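Local coordinates for protein agarase (Pseudoalteromonas fuliginea, PDB 6XJ9) that probably hydrolyses the beta-1,4-glycosidic bonds of agarose, as an agarase of glycoside hydrolase family 50 from a marine bacterium, at residues 227-232 / 720-725; 271-276 / 284-289; 558-563 / 584-589. One frame throughout, in Å; residues are numbered along the deposited sequence.

Interaction 1 (227-232 / 720-725); sequences GQNAKQ and SPITGR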
loop_
_atom_site.group_PDB
_atom_site.type_symbol
_atom_site.label_atom_id
_atom_site.label_comp_id
_atom_site.label_asym_id
_atom_site.label_seq_id
_atom_site.Cartn_x
_atom_site.Cartn_y
_atom_site.Cartn_z
ATOM N N GLY A 227 0.324 -10.480 -22.144
ATOM C CA GLY A 227 -0.800 -9.561 -22.219
ATOM C C GLY A 227 -0.601 -8.337 -21.331
ATOM O O GLY A 227 -1.574 -7.684 -20.960
ATOM N N GLN A 228 0.665 -8.027 -21.016
ATOM C CA GLN A 228 0.999 -6.922 -20.128
ATOM C C GLN A 228 1.410 -5.707 -20.952
ATOM O O GLN A 228 1.669 -5.817 -22.147
ATOM C CB GLN A 228 2.126 -7.305 -19.164
ATOM C CG GLN A 228 1.851 -8.550 -18.321
ATOM C CD GLN A 228 3.045 -8.868 -17.448
ATOM O OE1 GLN A 228 2.955 -8.901 -16.219
ATOM N NE2 GLN A 228 4.195 -9.061 -18.076
ATOM N N ASN A 229 1.422 -4.544 -20.296
ATOM C CA ASN A 229 1.996 -3.321 -20.821
ATOM C C ASN A 229 3.473 -3.608 -21.106
ATOM O O ASN A 229 4.249 -3.819 -20.175
ATOM C CB ASN A 229 1.818 -2.204 -19.791
ATOM C CG ASN A 229 2.224 -0.824 -20.258
ATOM O OD1 ASN A 229 3.195 -0.670 -20.990
ATOM N ND2 ASN A 229 1.523 0.198 -19.780
ATOM N N ALA A 230 3.845 -3.636 -22.392
ATOM C CA ALA A 230 5.184 -4.050 -22.787
ATOM C C ALA A 230 6.197 -2.954 -22.459
ATOM O O ALA A 230 7.274 -3.237 -21.945
ATOM C CB ALA A 230 5.204 -4.390 -24.255
ATOM N N LYS A 231 5.823 -1.703 -22.723
ATOM C CA LYS A 231 6.783 -0.610 -22.755
ATOM C C LYS A 231 7.015 -0.039 -21.362
ATOM O O LYS A 231 8.043 0.587 -21.134
ATOM C CB LYS A 231 6.348 0.456 -23.765
ATOM C CG LYS A 231 6.293 -0.055 -25.200
ATOM C CD LYS A 231 5.293 0.705 -26.032
ATOM C CE LYS A 231 5.819 1.031 -27.410
ATOM N NZ LYS A 231 4.872 1.917 -28.124
ATOM N N GLN A 232 6.067 -0.255 -20.442
ATOM C CA GLN A 232 6.173 0.319 -19.106
ATOM C C GLN A 232 6.492 -0.772 -18.082
ATOM O O GLN A 232 6.017 -1.906 -18.194
ATOM C CB GLN A 232 4.882 1.055 -18.713
ATOM C CG GLN A 232 4.584 2.297 -19.553
ATOM C CD GLN A 232 3.367 3.073 -19.100
ATOM O OE1 GLN A 232 2.223 2.721 -19.380
ATOM N NE2 GLN A 232 3.610 4.174 -18.411
ATOM N N SER A 720 -9.592 -6.073 -17.162
ATOM C CA SER A 720 -9.975 -6.115 -18.562
ATOM C C SER A 720 -8.696 -6.192 -19.393
ATOM O O SER A 720 -7.661 -5.731 -18.923
ATOM C CB SER A 720 -10.785 -4.903 -18.922
ATOM O OG SER A 720 -12.131 -5.058 -18.489
ATOM N N PRO A 721 -8.703 -6.798 -20.609
ATOM C CA PRO A 721 -7.534 -6.745 -21.486
ATOM C C PRO A 721 -7.049 -5.310 -21.638
ATOM O O PRO A 721 -7.850 -4.374 -21.671
ATOM C CB PRO A 721 -8.052 -7.292 -22.818
ATOM C CG PRO A 721 -9.155 -8.249 -22.384
ATOM C CD PRO A 721 -9.808 -7.574 -21.191
ATOM N N ILE A 722 -5.727 -5.152 -21.722
ATOM C CA ILE A 722 -5.140 -3.829 -21.847
ATOM C C ILE A 722 -5.576 -3.188 -23.165
ATOM O O ILE A 722 -5.642 -1.965 -23.251
ATOM C CB ILE A 722 -3.606 -3.882 -21.669
ATOM C CG1 ILE A 722 -2.965 -2.493 -21.682
ATOM C CG2 ILE A 722 -2.968 -4.813 -22.682
ATOM C CD1 ILE A 722 -1.486 -2.487 -21.330
ATOM N N THR A 723 -5.900 -4.018 -24.170
ATOM C CA THR A 723 -6.283 -3.540 -25.489
ATOM C C THR A 723 -7.797 -3.607 -25.698
ATOM O O THR A 723 -8.287 -3.546 -26.828
ATOM C CB THR A 723 -5.541 -4.327 -26.569
ATOM O OG1 THR A 723 -5.754 -5.688 -26.200
ATOM C CG2 THR A 723 -4.060 -4.010 -26.594
ATOM N N GLY A 724 -8.534 -3.728 -24.594
ATOM C CA GLY A 724 -9.984 -3.663 -24.646
ATOM C C GLY A 724 -10.608 -5.052 -24.653
ATOM O O GLY A 724 -10.160 -5.935 -25.376
ATOM N N ARG A 725 -11.629 -5.248 -23.814
ATOM C CA ARG A 725 -12.474 -6.417 -23.985
ATOM C C ARG A 725 -13.120 -6.342 -25.373
ATOM O O ARG A 725 -13.453 -5.253 -25.831
ATOM C CB ARG A 725 -13.470 -6.551 -22.831
ATOM C CG ARG A 725 -14.634 -5.580 -22.901
ATOM C CD ARG A 725 -15.567 -5.770 -21.732
ATOM N NE ARG A 725 -16.769 -4.963 -21.873
ATOM C CZ ARG A 725 -17.712 -4.887 -20.942
ATOM N NH1 ARG A 725 -17.583 -5.563 -19.812
ATOM N NH2 ARG A 725 -18.776 -4.136 -21.140
HETATM O O HOH W 1 -4.220 -7.485 -21.029
#

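Interaction 2 (271-276 / 284-289); sequences EGPKLE and AKYNDK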
loop_
_atom_site.group_PDB
_atom_site.type_symbol
_atom_site.label_atom_id
_atom_site.label_comp_id
_atom_site.label_asym_id
_atom_site.label_seq_id
_atom_site.Cartn_x
_atom_site.Cartn_y
_atom_site.Cartn_z
ATOM N N GLU A 271 -20.213 -16.969 15.320
ATOM C CA GLU A 271 -20.318 -16.602 16.727
ATOM C C GLU A 271 -21.552 -15.746 16.997
ATOM O O GLU A 271 -21.767 -15.317 18.131
ATOM C CB GLU A 271 -19.064 -15.890 17.228
ATOM C CG GLU A 271 -17.872 -16.813 17.388
ATOM C CD GLU A 271 -16.540 -16.087 17.423
ATOM O OE1 GLU A 271 -16.262 -15.308 16.484
ATOM O OE2 GLU A 271 -15.784 -16.297 18.395
ATOM N N GLY A 272 -22.369 -15.505 15.972
ATOM C CA GLY A 272 -23.519 -14.633 16.151
ATOM C C GLY A 272 -24.788 -15.432 16.417
ATOM O O GLY A 272 -24.724 -16.633 16.635
ATOM N N PRO A 273 -25.983 -14.814 16.355
ATOM C CA PRO A 273 -27.226 -15.526 16.654
ATOM C C PRO A 273 -27.504 -16.667 15.680
ATOM O O PRO A 273 -27.038 -16.660 14.539
ATOM C CB PRO A 273 -28.307 -14.448 16.492
ATOM C CG PRO A 273 -27.683 -13.418 15.569
ATOM C CD PRO A 273 -26.213 -13.424 15.927
ATOM N N LYS A 274 -28.260 -17.659 16.155
ATOM C CA LYS A 274 -28.678 -18.762 15.307
ATOM C C LYS A 274 -30.190 -18.682 15.139
ATOM O O LYS A 274 -30.931 -18.731 16.119
ATOM C CB LYS A 274 -28.263 -20.099 15.923
ATOM C CG LYS A 274 -28.372 -21.299 14.994
ATOM C CD LYS A 274 -27.021 -21.863 14.628
ATOM C CE LYS A 274 -27.102 -23.179 13.887
ATOM N NZ LYS A 274 -28.002 -24.143 14.563
ATOM N N LEU A 275 -30.619 -18.530 13.884
ATOM C CA LEU A 275 -32.010 -18.340 13.506
ATOM C C LEU A 275 -32.506 -19.645 12.891
ATOM O O LEU A 275 -31.735 -20.588 12.769
ATOM C CB LEU A 275 -32.061 -17.219 12.458
ATOM C CG LEU A 275 -32.020 -15.779 12.967
ATOM C CD1 LEU A 275 -30.838 -15.538 13.884
ATOM C CD2 LEU A 275 -32.000 -14.795 11.805
ATOM N N GLU A 276 -33.781 -19.676 12.481
ATOM C CA GLU A 276 -34.368 -20.836 11.829
ATOM C C GLU A 276 -33.519 -21.217 10.618
ATOM O O GLU A 276 -33.225 -20.367 9.776
ATOM C CB GLU A 276 -35.815 -20.532 11.421
ATOM C CG GLU A 276 -36.429 -21.597 10.526
ATOM C CD GLU A 276 -37.873 -21.380 10.107
ATOM O OE1 GLU A 276 -38.599 -22.378 9.993
ATOM O OE2 GLU A 276 -38.274 -20.222 9.892
ATOM N N ALA A 284 -33.483 -11.685 6.796
ATOM C CA ALA A 284 -34.038 -11.378 8.110
ATOM C C ALA A 284 -33.436 -10.083 8.639
ATOM O O ALA A 284 -32.428 -9.611 8.130
ATOM C CB ALA A 284 -33.817 -12.504 9.097
ATOM N N LYS A 285 -34.046 -9.557 9.704
ATOM C CA LYS A 285 -33.510 -8.410 10.410
ATOM C C LYS A 285 -32.890 -8.877 11.723
ATOM O O LYS A 285 -33.387 -9.793 12.364
ATOM C CB LYS A 285 -34.637 -7.428 10.717
ATOM C CG LYS A 285 -35.181 -6.666 9.522
ATOM C CD LYS A 285 -36.397 -5.862 9.930
ATOM C CE LYS A 285 -36.817 -4.821 8.920
ATOM N NZ LYS A 285 -38.009 -4.089 9.407
ATOM N N TYR A 286 -31.796 -8.221 12.110
ATOM C CA TYR A 286 -31.204 -8.403 13.419
ATOM C C TYR A 286 -30.675 -7.049 13.875
ATOM O O TYR A 286 -30.012 -6.350 13.107
ATOM C CB TYR A 286 -30.102 -9.462 13.367
ATOM C CG TYR A 286 -29.417 -9.709 14.689
ATOM C CD1 TYR A 286 -30.059 -10.386 15.717
ATOM C CD2 TYR A 286 -28.131 -9.247 14.921
ATOM C CE1 TYR A 286 -29.439 -10.600 16.939
ATOM C CE2 TYR A 286 -27.490 -9.469 16.126
ATOM C CZ TYR A 286 -28.149 -10.141 17.142
ATOM O OH TYR A 286 -27.511 -10.347 18.334
ATOM N N ASN A 287 -31.028 -6.653 15.099
ATOM C CA ASN A 287 -30.447 -5.454 15.678
ATOM C C ASN A 287 -30.827 -4.238 14.834
ATOM O O ASN A 287 -30.003 -3.354 14.639
ATOM C CB ASN A 287 -28.920 -5.580 15.683
ATOM C CG ASN A 287 -28.258 -5.046 16.932
ATOM O OD1 ASN A 287 -28.284 -3.845 17.188
ATOM N ND2 ASN A 287 -27.636 -5.932 17.695
ATOM N N ASP A 288 -32.051 -4.235 14.290
ATOM C CA ASP A 288 -32.596 -3.110 13.538
ATOM C C ASP A 288 -31.850 -2.899 12.212
ATOM O O ASP A 288 -31.788 -1.782 11.697
ATOM C CB ASP A 288 -32.599 -1.826 14.374
ATOM C CG ASP A 288 -33.604 -0.786 13.897
ATOM O OD1 ASP A 288 -34.570 -1.171 13.204
ATOM O OD2 ASP A 288 -33.417 0.408 14.231
ATOM N N LYS A 289 -31.276 -3.971 11.662
ATOM C CA LYS A 289 -30.583 -3.896 10.386
ATOM C C LYS A 289 -30.948 -5.115 9.544
ATOM O O LYS A 289 -31.123 -6.209 10.077
ATOM C CB LYS A 289 -29.070 -3.839 10.623
ATOM C CG LYS A 289 -28.598 -2.651 11.454
ATOM C CD LYS A 289 -27.143 -2.734 11.833
ATOM C CE LYS A 289 -26.673 -1.520 12.610
ATOM N NZ LYS A 289 -25.268 -1.208 12.253
#

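Interaction 3 (558-563 / 584-589); sequences KVWHLN and LVDFSI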
loop_
_atom_site.group_PDB
_atom_site.type_symbol
_atom_site.label_atom_id
_atom_site.label_comp_id
_atom_site.label_asym_id
_atom_site.label_seq_id
_atom_site.Cartn_x
_atom_site.Cartn_y
_atom_site.Cartn_z
ATOM N N LYS A 558 -58.578 17.240 -20.389
ATOM C CA LYS A 558 -58.455 18.371 -19.484
ATOM C C LYS A 558 -57.115 18.299 -18.757
ATOM O O LYS A 558 -56.391 19.289 -18.677
ATOM C CB LYS A 558 -59.605 18.382 -18.471
ATOM C CG LYS A 558 -60.978 18.728 -19.032
ATOM C CD LYS A 558 -62.060 18.822 -17.970
ATOM C CE LYS A 558 -62.004 20.109 -17.172
ATOM N NZ LYS A 558 -63.172 20.239 -16.269
ATOM N N VAL A 559 -56.789 17.115 -18.231
ATOM C CA VAL A 559 -55.621 16.985 -17.376
ATOM C C VAL A 559 -54.359 17.077 -18.232
ATOM O O VAL A 559 -53.442 17.818 -17.894
ATOM C CB VAL A 559 -55.683 15.719 -16.492
ATOM C CG1 VAL A 559 -54.450 15.572 -15.607
ATOM C CG2 VAL A 559 -56.931 15.712 -15.623
ATOM N N TRP A 560 -54.362 16.383 -19.379
ATOM C CA TRP A 560 -53.193 16.247 -20.238
ATOM C C TRP A 560 -53.054 17.437 -21.194
ATOM O O TRP A 560 -52.026 17.563 -21.866
ATOM C CB TRP A 560 -53.238 14.910 -21.004
ATOM C CG TRP A 560 -53.053 13.658 -20.191
ATOM C CD1 TRP A 560 -53.302 13.480 -18.860
ATOM C CD2 TRP A 560 -52.596 12.378 -20.680
ATOM N NE1 TRP A 560 -53.027 12.189 -18.485
ATOM C CE2 TRP A 560 -52.602 11.486 -19.585
ATOM C CE3 TRP A 560 -52.183 11.899 -21.929
ATOM C CZ2 TRP A 560 -52.196 10.154 -19.705
ATOM C CZ3 TRP A 560 -51.803 10.578 -22.054
ATOM C CH2 TRP A 560 -51.806 9.720 -20.953
ATOM N N HIS A 561 -54.081 18.299 -21.228
ATOM C CA HIS A 561 -54.177 19.458 -22.109
ATOM C C HIS A 561 -54.154 19.020 -23.571
ATOM O O HIS A 561 -53.369 19.530 -24.365
ATOM C CB HIS A 561 -53.123 20.524 -21.775
ATOM C CG HIS A 561 -53.525 21.910 -22.159
ATOM N ND1 HIS A 561 -54.674 22.510 -21.671
ATOM C CD2 HIS A 561 -52.937 22.822 -22.964
ATOM C CE1 HIS A 561 -54.778 23.728 -22.165
ATOM N NE2 HIS A 561 -53.726 23.942 -22.963
ATOM N N LEU A 562 -55.027 18.066 -23.905
ATOM C CA LEU A 562 -55.149 17.557 -25.258
ATOM C C LEU A 562 -56.578 17.767 -25.747
ATOM O O LEU A 562 -57.427 18.253 -25.005
ATOM C CB LEU A 562 -54.763 16.074 -25.267
ATOM C CG LEU A 562 -53.296 15.793 -24.939
ATOM C CD1 LEU A 562 -53.037 14.299 -24.818
ATOM C CD2 LEU A 562 -52.380 16.425 -25.976
ATOM N N ASN A 563 -56.809 17.389 -27.007
ATOM C CA ASN A 563 -58.082 17.528 -27.687
ATOM C C ASN A 563 -58.336 16.250 -28.478
ATOM O O ASN A 563 -58.604 16.297 -29.676
ATOM C CB ASN A 563 -58.099 18.767 -28.591
ATOM C CG ASN A 563 -58.136 20.072 -27.820
ATOM O OD1 ASN A 563 -59.031 20.298 -27.004
ATOM N ND2 ASN A 563 -57.176 20.948 -28.079
ATOM N N LEU A 584 -48.312 14.037 -15.231
ATOM C CA LEU A 584 -47.163 13.290 -14.724
ATOM C C LEU A 584 -47.608 12.282 -13.661
ATOM O O LEU A 584 -46.931 11.283 -13.420
ATOM C CB LEU A 584 -46.079 14.252 -14.214
ATOM C CG LEU A 584 -45.322 15.053 -15.281
ATOM C CD1 LEU A 584 -44.171 15.835 -14.664
ATOM C CD2 LEU A 584 -44.794 14.158 -16.408
ATOM N N VAL A 585 -48.786 12.513 -13.065
ATOM C CA VAL A 585 -49.302 11.582 -12.070
ATOM C C VAL A 585 -49.710 10.293 -12.788
ATOM O O VAL A 585 -49.457 9.189 -12.297
ATOM C CB VAL A 585 -50.427 12.194 -11.201
ATOM C CG1 VAL A 585 -51.232 11.137 -10.461
ATOM C CG2 VAL A 585 -49.885 13.217 -10.211
ATOM N N ASP A 586 -50.279 10.452 -13.985
ATOM C CA ASP A 586 -50.656 9.343 -14.847
ATOM C C ASP A 586 -49.416 8.648 -15.421
ATOM O O ASP A 586 -49.405 7.423 -15.546
ATOM C CB ASP A 586 -51.637 9.809 -15.928
ATOM C CG ASP A 586 -52.875 10.459 -15.326
ATOM O OD1 ASP A 586 -53.343 9.948 -14.307
ATOM O OD2 ASP A 586 -53.324 11.499 -15.847
ATOM N N PHE A 587 -48.391 9.431 -15.785
ATOM C CA PHE A 587 -47.138 8.889 -16.303
ATOM C C PHE A 587 -46.530 7.944 -15.272
ATOM O O PHE A 587 -45.996 6.890 -15.611
ATOM C CB PHE A 587 -46.183 10.013 -16.724
ATOM C CG PHE A 587 -46.491 10.671 -18.053
ATOM C CD1 PHE A 587 -47.753 10.593 -18.627
ATOM C CD2 PHE A 587 -45.506 11.370 -18.743
ATOM C CE1 PHE A 587 -48.026 11.194 -19.850
ATOM C CE2 PHE A 587 -45.785 11.998 -19.951
ATOM C CZ PHE A 587 -47.043 11.896 -20.511
ATOM N N SER A 588 -46.651 8.338 -14.002
ATOM C CA SER A 588 -46.156 7.576 -12.869
ATOM C C SER A 588 -46.931 6.269 -12.704
ATOM O O SER A 588 -46.337 5.237 -12.402
ATOM C CB SER A 588 -46.217 8.419 -11.636
ATOM O OG SER A 588 -45.231 7.994 -10.715
ATOM N N ILE A 589 -48.255 6.329 -12.900
ATOM C CA ILE A 589 -49.139 5.174 -12.793
ATOM C C ILE A 589 -48.785 4.176 -13.894
ATOM O O ILE A 589 -48.686 2.972 -13.640
ATOM C CB ILE A 589 -50.621 5.619 -12.849
ATOM C CG1 ILE A 589 -51.087 6.200 -11.505
ATOM C CG2 ILE A 589 -51.534 4.495 -13.317
ATOM C CD1 ILE A 589 -52.454 6.870 -11.550
#

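Interaction 1 (227-232 / 720-725)
Ile722 reaches across to Gly227 and Asn229 and supplies all the side-chain contact from its loop. Its CD1 lies 3.6 Å from Asn229 CA and about as near to Asn229 CB, while the other branch, CG2, sits 3.6 Å from Gly227 O. With CG1 anti to the backbone N (chi1 -175°) and CD1 continuing the chain in extended form (chi2 172°), the long branch is carried straight out to Asn229. No direct hydrogen bond joins the two loops; a water does so instead, donating a hydrogen bond to Gly227 O at 2.7 Å and accepting one from Ile722 N at 2.9 Å. Gly227 O thus has the water as its polar partner and the Ile722 methyl packed against it.

Ile722 is the second residue of a type I beta turn from Pro721 to Gly724, closed by Gly724 N to Pro721 O. On the other side, Asn229 forms an Asx motif: its OD1 accepts from Gln232 N at 3.0 Å, the donor lying well above the carbonyl plane, and its ND2 gives to Gln232 OE1 at 2.6 Å. ND2 also bonds Gly677 O, which ties the amide to a third loop, and Phe679 packs on both Asn229 and Ile722. The contact is small and buried. It joins the connection between strand 199-210, the last of the N-terminal beta domain, and helix 242-252 to the loop that leaves strand 709-714 and leads to helix 745-763.

Interaction 2 (271-276 / 284-289)
Pro273 points CG at one face of the Tyr286 ring, its own ring inclined to it, a proline-aromatic CH-pi contact at the edge strand of the mixed sheet in which 282-286 and 289-293 form a beta hairpin. Proline CG stands 3.7 Å from the centroid of the Tyr286 ring, only 15° off the ring normal, and its closest ring atom is Tyr286 CE1 at 3.6 Å. CG alone sits over the face; CB and CD stand back beyond the rim, CB nearest CE1 and CD nearest CZ.

The two side chains meet from opposite directions. Tyr286 holds CG anti to its backbone N (chi1 179°), which extends the ring away from its strand toward the loop, and chi2 of 73° turns one face to Pro273. Leu299, on strand 299-305, touches both Pro273 and Tyr286 and also Leu275, giving the contact a shared apolar neighbour.

Two residues further along the loop, Leu275 makes the second, looser contact. CD2 is the branch that meets Ala284; Val293 packs against both Leu275 and Ala284. The loop 271-276 therefore lies against the residues whose side chains point its way, Ala284 and Tyr286, whereas Lys285 between them turns its side chain away and pairs with Asp661. Beyond Tyr286 the chain reverses in a type I' turn, with Tyr286 N to Lys289 O and Lys289 N to Tyr286 O closing the hairpin. At the far end of the contact, the methyl of Ala284, CB, meets Leu275 CD2 at 4.0 Å.

Interaction 3 (558-563 / 584-589)
Trp560, Asp586 and Phe587 carry this contact. The indole NE1 of Trp560 gives a nearly straight hydrogen bond to Asp586 OD2, 2.7 Å long with an N-H...O angle of 169°. The oxygen lies almost in the plane of the indole and is approached on its anti side, slightly out of the carboxylate plane. Both side chains hold CG anti to the carbonyl carbon (chi1 -69° for Trp560), which brings NE1 and OD2 together. Asp586 CB also lies against the indole, 3.8 Å from Trp560 CZ2, the ring and carboxylate planes inclined. The carboxylate has further partners: OD2 also bonds Tyr550 OH, and OD1 forms a salt bridge with Lys549, so helix 537-550 helps to fix the acceptor and would probably steady its negative charge.

Phe587, one residue on, presents its edge to a face of the indole six-membered ring in a T-shaped stack, with centroids 5.7 Å apart and planes at 86°, Phe587 CE1 lying nearest to Trp560 CH2. The contact thus packs the C-terminal end of helix 553-560 against the first turn of helix 584-609, two helices of an alpha-helical cluster in which Leu529 of helix 523-529 touches both rings. An alanine at Trp560 is likely to leave Asp586 OD2 without its indole donor and open a gap beside the edge of Phe587. Val559 adds a lighter touch, its CG1 approaching Asp586 OD2 at 4.2 Å.

Overall arrangement
Both other contacts fall in the sequence between the two segments of interaction 1, interaction 2 closing before interaction 3 begins. None touches another. Centres of interactions 1 and 2 are 45 Å apart, of 2 and 3 46 Å and of 1 and 3 53 Å, the last pair on opposite sides of the chain's centre. One sheet links two of them: edge strand 282-286 belongs to interaction 2, and strand 709-714 leads into interaction 1. Its parallel strands 299-305, 709-714, 664-666, 640-643 and 620-621 are consistent with part of the (beta/alpha)8 barrel expected of GH50 enzymes. The contacts thus lie in separate parts of the fold: the connection following the N-terminal beta-strand region, a sheet edge, and helices 553-560 and 584-609.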